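Long-range contacts in 5-formaminoimidazole-4-carboxamide-1-(beta)-D-ribofuranosyl 5'-monophosphate synthetase (Methanocaldococcus jannaschii, PDB 2R7K), which catalyses the folate-independent formylation of the purine intermediate AICAR to FAICAR, using formate and ATP: residues T43-M48 with D62-V67; I19-L24 with I88-G93; V153-P158 with A196-Y201. All coordinates share one frame; numbering follows the deposited sequence. Where two conformers were deposited one is given.

Contact 1. Residues T43-M48 with D62-V67; sequences TVCITM and DKFIYV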
loop_
_atom_site.group_PDB
_atom_site.type_symbol
_atom_site.label_atom_id
_atom_site.label_comp_id
_atom_site.label_asym_id
_atom_site.label_seq_id
_atom_site.Cartn_x
_atom_site.Cartn_y
_atom_site.Cartn_z
ATOM N N THR A 43 -6.521 -8.895 -20.232
ATOM C CA THR A 43 -7.714 -8.188 -20.703
ATOM C C THR A 43 -7.768 -8.038 -22.215
ATOM O O THR A 43 -6.744 -7.818 -22.861
ATOM C CB THR A 43 -7.793 -6.777 -20.102
ATOM O OG1 THR A 43 -6.565 -6.078 -20.362
ATOM C CG2 THR A 43 -8.027 -6.848 -18.611
ATOM N N VAL A 44 -8.976 -8.131 -22.768
ATOM C CA VAL A 44 -9.190 -7.930 -24.205
ATOM C C VAL A 44 -10.122 -6.738 -24.452
ATOM O O VAL A 44 -11.211 -6.666 -23.894
ATOM C CB VAL A 44 -9.774 -9.202 -24.869
ATOM C CG1 VAL A 44 -10.122 -8.941 -26.325
ATOM C CG2 VAL A 44 -8.793 -10.371 -24.747
ATOM N N CYS A 45 -9.678 -5.805 -25.281
ATOM C CA CYS A 45 -10.459 -4.616 -25.582
ATOM C C CYS A 45 -10.804 -4.527 -27.068
ATOM O O CYS A 45 -9.921 -4.332 -27.900
ATOM C CB CYS A 45 -9.668 -3.379 -25.173
ATOM S SG CYS A 45 -10.434 -1.802 -25.571
ATOM N N ILE A 46 -12.083 -4.667 -27.402
ATOM C CA ILE A 46 -12.513 -4.405 -28.774
ATOM C C ILE A 46 -12.442 -2.908 -29.049
ATOM O O ILE A 46 -13.026 -2.108 -28.320
ATOM C CB ILE A 46 -13.929 -4.911 -29.037
ATOM C CG1 ILE A 46 -14.022 -6.396 -28.707
ATOM C CG2 ILE A 46 -14.307 -4.670 -30.492
ATOM C CD1 ILE A 46 -15.430 -6.877 -28.478
ATOM N N THR A 47 -11.708 -2.528 -30.089
ATOM C CA THR A 47 -11.523 -1.124 -30.403
ATOM C C THR A 47 -11.458 -0.877 -31.922
ATOM O O THR A 47 -11.664 -1.796 -32.717
ATOM C CB THR A 47 -10.268 -0.575 -29.704
ATOM O OG1 THR A 47 -10.234 0.850 -29.821
ATOM C CG2 THR A 47 -8.999 -1.176 -30.314
ATOM N N MET A 48 -11.183 0.364 -32.316
ATOM C CA MET A 48 -11.077 0.718 -33.729
ATOM C C MET A 48 -10.173 1.921 -33.886
ATOM O O MET A 48 -9.949 2.657 -32.928
ATOM C CB MET A 48 -12.457 0.997 -34.352
ATOM C CG MET A 48 -13.310 2.054 -33.635
ATOM S SD MET A 48 -14.806 2.534 -34.547
ATOM C CE MET A 48 -14.097 3.700 -35.707
ATOM N N ASP A 62 -4.415 -5.731 -22.606
ATOM C CA ASP A 62 -3.286 -6.553 -23.000
ATOM C C ASP A 62 -3.404 -6.926 -24.476
ATOM O O ASP A 62 -2.407 -6.955 -25.195
ATOM C CB ASP A 62 -3.204 -7.806 -22.125
ATOM C CG ASP A 62 -2.892 -7.490 -20.665
ATOM O OD1 ASP A 62 -2.162 -6.508 -20.395
ATOM O OD2 ASP A 62 -3.372 -8.238 -19.786
ATOM N N LYS A 63 -4.625 -7.203 -24.925
ATOM C CA LYS A 63 -4.856 -7.549 -26.326
ATOM C C LYS A 63 -5.935 -6.659 -26.948
ATOM O O LYS A 63 -6.954 -6.371 -26.319
ATOM C CB LYS A 63 -5.242 -9.026 -26.459
ATOM C CG LYS A 63 -4.778 -9.688 -27.765
ATOM C CD LYS A 63 -5.768 -9.493 -28.916
ATOM C CE LYS A 63 -5.330 -10.235 -30.185
ATOM N NZ LYS A 63 -4.093 -9.657 -30.799
ATOM N N PHE A 64 -5.699 -6.223 -28.181
ATOM C CA PHE A 64 -6.672 -5.425 -28.923
ATOM C C PHE A 64 -7.266 -6.203 -30.082
ATOM O O PHE A 64 -6.533 -6.728 -30.921
ATOM C CB PHE A 64 -6.020 -4.163 -29.476
ATOM C CG PHE A 64 -5.679 -3.153 -28.432
ATOM C CD1 PHE A 64 -6.671 -2.386 -27.847
ATOM C CD2 PHE A 64 -4.367 -2.971 -28.028
ATOM C CE1 PHE A 64 -6.364 -1.453 -26.885
ATOM C CE2 PHE A 64 -4.052 -2.042 -27.058
ATOM C CZ PHE A 64 -5.053 -1.277 -26.490
ATOM N N ILE A 65 -8.591 -6.280 -30.122
ATOM C CA ILE A 65 -9.298 -6.740 -31.312
ATOM C C ILE A 65 -9.854 -5.534 -32.061
ATOM O O ILE A 65 -10.878 -4.978 -31.670
ATOM C CB ILE A 65 -10.462 -7.665 -30.958
ATOM C CG1 ILE A 65 -9.968 -8.850 -30.129
ATOM C CG2 ILE A 65 -11.163 -8.136 -32.225
ATOM C CD1 ILE A 65 -11.062 -9.837 -29.745
ATOM N N TYR A 66 -9.164 -5.120 -33.120
ATOM C CA TYR A 66 -9.602 -3.987 -33.927
ATOM C C TYR A 66 -10.752 -4.337 -34.876
ATOM O O TYR A 66 -10.765 -5.402 -35.497
ATOM C CB TYR A 66 -8.436 -3.413 -34.728
ATOM C CG TYR A 66 -7.548 -2.498 -33.933
ATOM C CD1 TYR A 66 -7.581 -1.126 -34.129
ATOM C CD2 TYR A 66 -6.681 -3.004 -32.973
ATOM C CE1 TYR A 66 -6.769 -0.285 -33.401
ATOM C CE2 TYR A 66 -5.872 -2.168 -32.232
ATOM C CZ TYR A 66 -5.917 -0.812 -32.450
ATOM O OH TYR A 66 -5.106 0.019 -31.717
ATOM N N VAL A 67 -11.722 -3.431 -34.969
ATOM C CA VAL A 67 -12.811 -3.553 -35.936
ATOM C C VAL A 67 -12.868 -2.314 -36.828
ATOM O O VAL A 67 -12.260 -1.283 -36.520
ATOM C CB VAL A 67 -14.179 -3.766 -35.257
ATOM C CG1 VAL A 67 -14.251 -5.146 -34.630
ATOM C CG2 VAL A 67 -14.454 -2.668 -34.227
#

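Contact 2. Residues I19-L24 with I88-G93; sequences ITIATL and IVVPHG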
loop_
_atom_site.group_PDB
_atom_site.type_symbol
_atom_site.label_atom_id
_atom_site.label_comp_id
_atom_site.label_asym_id
_atom_site.label_seq_id
_atom_site.Cartn_x
_atom_site.Cartn_y
_atom_site.Cartn_z
ATOM N N ILE A 19 -8.283 -17.776 -18.652
ATOM C CA ILE A 19 -9.511 -17.015 -18.820
ATOM C C ILE A 19 -9.267 -15.513 -18.747
ATOM O O ILE A 19 -8.675 -15.012 -17.792
ATOM C CB ILE A 19 -10.573 -17.465 -17.810
ATOM C CG1 ILE A 19 -11.228 -18.745 -18.326
ATOM C CG2 ILE A 19 -11.623 -16.380 -17.585
ATOM C CD1 ILE A 19 -11.942 -19.515 -17.274
ATOM N N THR A 20 -9.689 -14.812 -19.795
ATOM C CA THR A 20 -9.525 -13.370 -19.871
ATOM C C THR A 20 -10.860 -12.645 -19.692
ATOM O O THR A 20 -11.931 -13.250 -19.726
ATOM C CB THR A 20 -8.902 -12.930 -21.210
ATOM O OG1 THR A 20 -9.750 -13.332 -22.291
ATOM C CG2 THR A 20 -7.508 -13.529 -21.394
ATOM N N ILE A 21 -10.779 -11.339 -19.492
ATOM C CA ILE A 21 -11.971 -10.515 -19.414
ATOM C C ILE A 21 -11.957 -9.581 -20.613
ATOM O O ILE A 21 -10.949 -8.934 -20.894
ATOM C CB ILE A 21 -12.036 -9.748 -18.079
ATOM C CG1 ILE A 21 -12.321 -10.734 -16.941
ATOM C CG2 ILE A 21 -13.097 -8.647 -18.129
ATOM C CD1 ILE A 21 -12.311 -10.123 -15.555
ATOM N N ALA A 22 -13.062 -9.542 -21.348
ATOM C CA ALA A 22 -13.139 -8.694 -22.530
ATOM C C ALA A 22 -14.328 -7.738 -22.486
ATOM O O ALA A 22 -15.340 -8.005 -21.838
ATOM C CB ALA A 22 -13.186 -9.543 -23.798
ATOM N N THR A 23 -14.193 -6.626 -23.194
ATOM C CA THR A 23 -15.270 -5.664 -23.308
ATOM C C THR A 23 -14.977 -4.737 -24.471
ATOM O O THR A 23 -13.852 -4.689 -24.978
ATOM C CB THR A 23 -15.471 -4.853 -21.994
ATOM O OG1 THR A 23 -16.826 -4.390 -21.909
ATOM C CG2 THR A 23 -14.515 -3.678 -21.918
ATOM N N LEU A 24 -15.997 -4.008 -24.904
ATOM C CA LEU A 24 -15.822 -3.020 -25.954
ATOM C C LEU A 24 -15.213 -1.761 -25.356
ATOM O O LEU A 24 -15.593 -1.332 -24.270
ATOM C CB LEU A 24 -17.176 -2.721 -26.630
ATOM C CG LEU A 24 -17.263 -1.503 -27.555
ATOM C CD1 LEU A 24 -16.394 -1.702 -28.770
ATOM C CD2 LEU A 24 -18.711 -1.235 -27.974
ATOM N N ILE A 88 -14.335 -13.904 -21.146
ATOM C CA ILE A 88 -15.670 -13.652 -20.612
ATOM C C ILE A 88 -15.960 -12.176 -20.881
ATOM O O ILE A 88 -15.207 -11.304 -20.450
ATOM C CB ILE A 88 -15.758 -13.924 -19.109
ATOM C CG1 ILE A 88 -15.435 -15.392 -18.802
ATOM C CG2 ILE A 88 -17.141 -13.562 -18.566
ATOM C CD1 ILE A 88 -15.600 -15.746 -17.336
ATOM N N VAL A 89 -17.038 -11.900 -21.613
ATOM C CA VAL A 89 -17.383 -10.526 -21.978
ATOM C C VAL A 89 -18.130 -9.790 -20.869
ATOM O O VAL A 89 -19.095 -10.311 -20.306
ATOM C CB VAL A 89 -18.202 -10.470 -23.285
ATOM C CG1 VAL A 89 -18.838 -9.092 -23.468
ATOM C CG2 VAL A 89 -17.315 -10.805 -24.472
ATOM N N VAL A 90 -17.671 -8.584 -20.540
ATOM C CA VAL A 90 -18.412 -7.733 -19.603
ATOM C C VAL A 90 -19.225 -6.709 -20.396
ATOM O O VAL A 90 -18.662 -5.842 -21.065
ATOM C CB VAL A 90 -17.495 -7.037 -18.568
ATOM C CG1 VAL A 90 -18.313 -6.124 -17.652
ATOM C CG2 VAL A 90 -16.763 -8.081 -17.731
ATOM N N PRO A 91 -20.559 -6.822 -20.331
ATOM C CA PRO A 91 -21.419 -5.984 -21.151
ATOM C C PRO A 91 -21.651 -4.613 -20.525
ATOM O O PRO A 91 -21.635 -4.465 -19.294
ATOM C CB PRO A 91 -22.727 -6.770 -21.179
ATOM C CG PRO A 91 -22.772 -7.441 -19.843
ATOM C CD PRO A 91 -21.333 -7.732 -19.467
ATOM N N HIS A 92 -21.859 -3.621 -21.377
ATOM C CA HIS A 92 -22.231 -2.292 -20.930
ATOM C C HIS A 92 -23.043 -1.563 -22.006
ATOM O O HIS A 92 -23.215 -2.073 -23.121
ATOM C CB HIS A 92 -20.989 -1.492 -20.537
ATOM C CG HIS A 92 -19.964 -1.391 -21.620
ATOM N ND1 HIS A 92 -20.252 -0.900 -22.875
ATOM C CD2 HIS A 92 -18.643 -1.691 -21.630
ATOM C CE1 HIS A 92 -19.157 -0.911 -23.614
ATOM N NE2 HIS A 92 -18.164 -1.384 -22.880
ATOM N N GLY A 93 -23.532 -0.374 -21.662
ATOM C CA GLY A 93 -24.377 0.425 -22.551
ATOM C C GLY A 93 -23.960 0.451 -24.006
ATOM O O GLY A 93 -24.746 0.087 -24.883
#

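Contact 3. Residues V153-P158 with A196-Y201; sequences VIVKFP and AHIEEY. With ACP (phosphomethylphosphonic acid adenylate ester), chain E.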
loop_
_atom_site.group_PDB
_atom_site.type_symbol
_atom_site.label_atom_id
_atom_site.label_comp_id
_atom_site.label_asym_id
_atom_site.label_seq_id
_atom_site.Cartn_x
_atom_site.Cartn_y
_atom_site.Cartn_z
ATOM N N VAL A 153 -44.443 18.739 -15.341
ATOM C CA VAL A 153 -44.089 17.426 -15.839
ATOM C C VAL A 153 -42.847 17.543 -16.697
ATOM O O VAL A 153 -42.532 18.624 -17.195
ATOM C CB VAL A 153 -45.225 16.793 -16.692
ATOM C CG1 VAL A 153 -46.464 16.516 -15.835
ATOM C CG2 VAL A 153 -45.563 17.672 -17.886
ATOM N N ILE A 154 -42.133 16.433 -16.849
ATOM C CA ILE A 154 -41.080 16.359 -17.844
ATOM C C ILE A 154 -41.583 15.447 -18.957
ATOM O O ILE A 154 -42.289 14.468 -18.695
ATOM C CB ILE A 154 -39.744 15.841 -17.243
ATOM C CG1 ILE A 154 -38.648 15.817 -18.311
ATOM C CG2 ILE A 154 -39.936 14.464 -16.605
ATOM C CD1 ILE A 154 -37.252 15.578 -17.761
ATOM N N VAL A 155 -41.248 15.773 -20.200
ATOM C CA VAL A 155 -41.736 14.970 -21.319
ATOM C C VAL A 155 -40.596 14.398 -22.146
ATOM O O VAL A 155 -39.741 15.130 -22.642
ATOM C CB VAL A 155 -42.717 15.754 -22.241
ATOM C CG1 VAL A 155 -43.361 14.799 -23.237
ATOM C CG2 VAL A 155 -43.792 16.440 -21.413
ATOM N N LYS A 156 -40.610 13.078 -22.300
ATOM C CA LYS A 156 -39.528 12.369 -22.963
ATOM C C LYS A 156 -39.961 11.756 -24.294
ATOM O O LYS A 156 -40.968 11.053 -24.371
ATOM C CB LYS A 156 -38.975 11.286 -22.035
ATOM C CG LYS A 156 -38.499 11.825 -20.699
ATOM C CD LYS A 156 -38.241 10.715 -19.701
ATOM C CE LYS A 156 -37.714 11.289 -18.388
ATOM N NZ LYS A 156 -37.639 10.273 -17.297
ATOM N N PHE A 157 -39.185 12.032 -25.336
ATOM C CA PHE A 157 -39.408 11.437 -26.642
ATOM C C PHE A 157 -38.177 10.632 -27.048
ATOM O O PHE A 157 -37.059 11.154 -27.024
ATOM C CB PHE A 157 -39.664 12.522 -27.693
ATOM C CG PHE A 157 -40.568 13.629 -27.226
ATOM C CD1 PHE A 157 -40.060 14.707 -26.517
ATOM C CD2 PHE A 157 -41.923 13.604 -27.514
ATOM C CE1 PHE A 157 -40.892 15.730 -26.089
ATOM C CE2 PHE A 157 -42.759 14.624 -27.094
ATOM C CZ PHE A 157 -42.242 15.688 -26.380
ATOM N N PRO A 158 -38.368 9.351 -27.402
ATOM C CA PRO A 158 -37.294 8.601 -28.054
ATOM C C PRO A 158 -37.106 9.066 -29.503
ATOM O O PRO A 158 -37.589 8.418 -30.432
ATOM C CB PRO A 158 -37.797 7.145 -28.013
ATOM C CG PRO A 158 -38.985 7.146 -27.082
ATOM C CD PRO A 158 -39.564 8.522 -27.185
ATOM N N ALA A 196 -44.712 10.529 -27.042
ATOM C CA ALA A 196 -44.405 11.325 -25.858
ATOM C C ALA A 196 -44.709 10.613 -24.546
ATOM O O ALA A 196 -45.835 10.163 -24.317
ATOM C CB ALA A 196 -45.149 12.649 -25.907
ATOM N N HIS A 197 -43.694 10.498 -23.694
ATOM C CA HIS A 197 -43.884 9.968 -22.352
ATOM C C HIS A 197 -43.878 11.120 -21.360
ATOM O O HIS A 197 -42.896 11.854 -21.252
ATOM C CB HIS A 197 -42.797 8.948 -21.996
ATOM C CG HIS A 197 -42.947 8.360 -20.625
ATOM N ND1 HIS A 197 -42.130 8.710 -19.571
ATOM C CD2 HIS A 197 -43.822 7.449 -20.136
ATOM C CE1 HIS A 197 -42.494 8.038 -18.493
ATOM N NE2 HIS A 197 -43.518 7.266 -18.809
ATOM N N ILE A 198 -44.986 11.279 -20.647
ATOM C CA ILE A 198 -45.147 12.385 -19.718
ATOM C C ILE A 198 -45.126 11.865 -18.301
ATOM O O ILE A 198 -45.896 10.970 -17.957
ATOM C CB ILE A 198 -46.507 13.111 -19.951
ATOM C CG1 ILE A 198 -46.699 13.442 -21.436
ATOM C CG2 ILE A 198 -46.621 14.368 -19.091
ATOM C CD1 ILE A 198 -48.095 13.932 -21.775
ATOM N N GLU A 199 -44.250 12.422 -17.470
ATOM C CA GLU A 199 -44.256 12.055 -16.062
ATOM C C GLU A 199 -44.036 13.238 -15.136
ATOM O O GLU A 199 -43.482 14.266 -15.524
ATOM C CB GLU A 199 -43.228 10.947 -15.766
ATOM C CG GLU A 199 -41.786 11.279 -16.144
ATOM C CD GLU A 199 -40.798 10.211 -15.680
ATOM O OE1 GLU A 199 -41.165 9.015 -15.669
ATOM O OE2 GLU A 199 -39.654 10.569 -15.323
ATOM N N GLU A 200 -44.477 13.071 -13.901
ATOM C CA GLU A 200 -44.219 14.042 -12.860
ATOM C C GLU A 200 -42.769 14.526 -12.902
ATOM O O GLU A 200 -41.841 13.727 -12.993
ATOM C CB GLU A 200 -44.521 13.400 -11.513
ATOM C CG GLU A 200 -44.090 14.200 -10.306
ATOM C CD GLU A 200 -44.389 13.472 -9.019
ATOM O OE1 GLU A 200 -44.679 12.251 -9.077
ATOM O OE2 GLU A 200 -44.343 14.118 -7.952
ATOM N N TYR A 201 -42.574 15.836 -12.856
ATOM C CA TYR A 201 -41.233 16.374 -12.734
ATOM C C TYR A 201 -40.881 16.351 -11.247
ATOM O O TYR A 201 -41.518 17.038 -10.436
ATOM C CB TYR A 201 -41.145 17.789 -13.312
ATOM C CG TYR A 201 -39.733 18.327 -13.364
ATOM C CD1 TYR A 201 -39.020 18.347 -14.554
ATOM C CD2 TYR A 201 -39.106 18.805 -12.216
ATOM C CE1 TYR A 201 -37.720 18.829 -14.606
ATOM C CE2 TYR A 201 -37.805 19.291 -12.253
ATOM C CZ TYR A 201 -37.116 19.298 -13.451
ATOM O OH TYR A 201 -35.826 19.784 -13.501
HETATM P PG ACP E . -29.616 8.592 -21.303
HETATM O O1G ACP E . -29.466 9.232 -22.664
HETATM O O2G ACP E . -29.757 7.087 -21.356
HETATM O O3G ACP E . -28.604 9.081 -20.291
HETATM P PB ACP E . -31.714 8.226 -19.232
HETATM O O1B ACP E . -30.478 7.858 -18.445
HETATM O O2B ACP E . -32.624 7.100 -19.674
HETATM C C3B ACP E . -31.210 9.185 -20.686
HETATM P PA ACP E . -33.872 10.020 -18.727
HETATM O O1A ACP E . -35.065 9.393 -18.054
HETATM O O2A ACP E . -33.853 10.276 -20.212
HETATM O O3A ACP E . -32.570 9.185 -18.262
HETATM O "O5'" ACP E . -33.604 11.425 -18.011
HETATM C "C5'" ACP E . -32.691 12.349 -18.583
HETATM C "C4'" ACP E . -32.448 13.388 -17.511
HETATM O "O4'" ACP E . -33.647 14.137 -17.287
HETATM C "C3'" ACP E . -32.122 12.744 -16.172
HETATM O "O3'" ACP E . -30.720 12.483 -16.011
HETATM C "C2'" ACP E . -32.634 13.766 -15.181
HETATM O "O2'" ACP E . -31.623 14.747 -14.959
HETATM C "C1'" ACP E . -33.821 14.408 -15.897
HETATM N N9 ACP E . -35.066 13.739 -15.463
HETATM C C8 ACP E . -35.495 12.548 -15.924
HETATM N N7 ACP E . -36.659 12.190 -15.332
HETATM C C5 ACP E . -36.992 13.174 -14.476
HETATM C C6 ACP E . -38.111 13.437 -13.548
HETATM N N6 ACP E . -39.121 12.547 -13.404
HETATM N N1 ACP E . -38.081 14.584 -12.838
HETATM C C2 ACP E . -37.080 15.479 -12.969
HETATM N N3 ACP E . -36.033 15.307 -13.799
HETATM C C4 ACP E . -35.933 14.190 -14.559
#

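Contact 1. Residues T43-M48 with D62-V67
Tyr66 packs alongside Thr47, and its side chain can be followed outward. Tyr66 CB lies 4.1 Å from Thr47 O. The ring then passes beneath the Thr47 methyl: CG2 sits 3.7 Å from the ring centroid and 8° off its normal, a CH-pi contact over one face. The rotation of Thr47 explains this, since chi1 of -169° sends OG1 opposite the backbone N and turns CG2 onto the ring. Tyr66 CD1 comes 4.0 Å from Met48 CA, and the tip, OH, is hydrogen-bonded to Asp52. With an alanine at this position the Thr47 methyl would probably lose its aromatic floor and Asp52 its hydroxyl partner. Thr47 CG2 also reaches Phe64 CD1 at 3.6 Å, so one methyl bridges both aromatic rings. On the other face of the sheet Val44 CG1 meets Ile65 CD1 at 3.7 Å. The backbones run parallel, with axes 25° apart, and alternate bonds such as Cys45 N to Lys63 O (3.0 Å) join them. Asp62 OD2 accepts Thr43 N, while its OD1 pairs with Lys37. Phe64 N instead bonds Glu18 of a neighbouring subunit. Strand 43-47, helix 53-57 and strand 63-66 form a beta-alpha-beta unit, as in Rossmann-like domains.

Contact 2. Residues I19-L24 with I88-G93
Where Ala22 faces Val89, backbone bonding sets the spacing: Val90 N reaches Ala22 O at 2.7 Å. Ala22 N in turn donates to Ile88 O at 2.9 Å, and Ile88 N to Thr20 O, both with N-H...O angles of 173°. Side chains are close where Ile21 CG2 touches Val90 CG2 at 3.7 Å; helix 29-38 touches both, and helix 339-353 also lies on Ile21. The looser part lies at the start of 19-24, although it is also buried: Ile19 CG2 and Ile88 CD1 meet only at 4.0 Å. At Ala22 and Val89 the backbones are close while the side chains stand apart, Ala22 CB 4.4 Å from Val89 CG2. These strands are parallel, and their sheet has the strand order 3-2-1-4, consistent with a Rossmann-like fold, strand 20-24 lying inside it and strand 87-89 outermost within the chain. From Val90 O onward side-chain bonds join the segments. Thr23 OG1 donates to Val90 O, at a length short enough to be doubtful in detail. His92, with CG held between its backbone N and carbonyl carbon (chi1 56°), swings its imidazole back to Leu24, and NE2 donates to Leu24 O over 2.9 Å with the oxygen almost in the ring plane. That ring meets the ring of His27, an AICAR-binding residue, and His92 is the N-cap of helix 93-99, whose first turn holds Ser94, which also binds AICAR.

Contact 3. Residues V153-P158 with A196-Y201
Ile154 lies beside Glu199, its CG2 3.7 Å from Glu199 CG, while its CB rests 3.7 Å from Tyr201 CD1. With Lys156 and Val153 it has the most surface buried by this contact, and the three divide its work between nucleotide and core. With CG1 trans to the backbone N (chi1 -178°) and the chain extended, Ile154 CD1 comes under the adenine, 3.7 Å from N9 of the bound ATP analogue. Tyr201 closes another side of the base, the adenine C2 lying over the centre of its ring. Lys156, extended beyond CG, carries NZ to three acceptors: Glu199 OE2 at 2.8 Å, in a salt bridge that meets the carboxylate from above its plane, and the analogue's alpha-phosphate oxygen O1A at 2.8 Å and base nitrogen N7 at 2.9 Å. Val153 belongs instead to the protein interior. Its CG2 packs on Ile198 CG2 at 3.7 Å, and Val155 continues this apolar layer against Ile198 and Ala196, with Phe175 of helix 172-184 beneath. The antiparallel backbone is bonded at the pairs Ile154-Glu199 and Lys156-His197, a register that places Lys156 and Glu199 on the same face. This is one of the two sheets between which an ATP-grasp domain holds its nucleotide; Tyr166, Val202 N, Glu230 and Gln297 add further bonds, with Arg238 of a neighbouring subunit. Glu199 OE2 and Glu200 O both accept the adenine N6. These two acceptors are consistent with a preference for adenine, and the lysine charge probably offsets both the carboxylate and the phosphate.

Contacts 1 and 2 belong to one parallel sheet, in which strands 43-47 and 20-24 are neighbours: Val44 N lies 2.8 Å from Ile21 O and Ile46 N 3.0 Å from Thr23 O, both probable hydrogen bonds. Along the chain contact 1 is nested within the loop closed by contact 2. Contact 2 is wholly buried and ends near the AICAR site; contact 1, at the sheet's edge within the chain, is partly buried and meets a second subunit. Contact 3 is also mainly buried but antiparallel, in a separate sheet, its centre about 34 Å from that of contact 2. Apolar and backbone contacts dominate the first two, whereas contact 3 adds charge directed at a nucleotide.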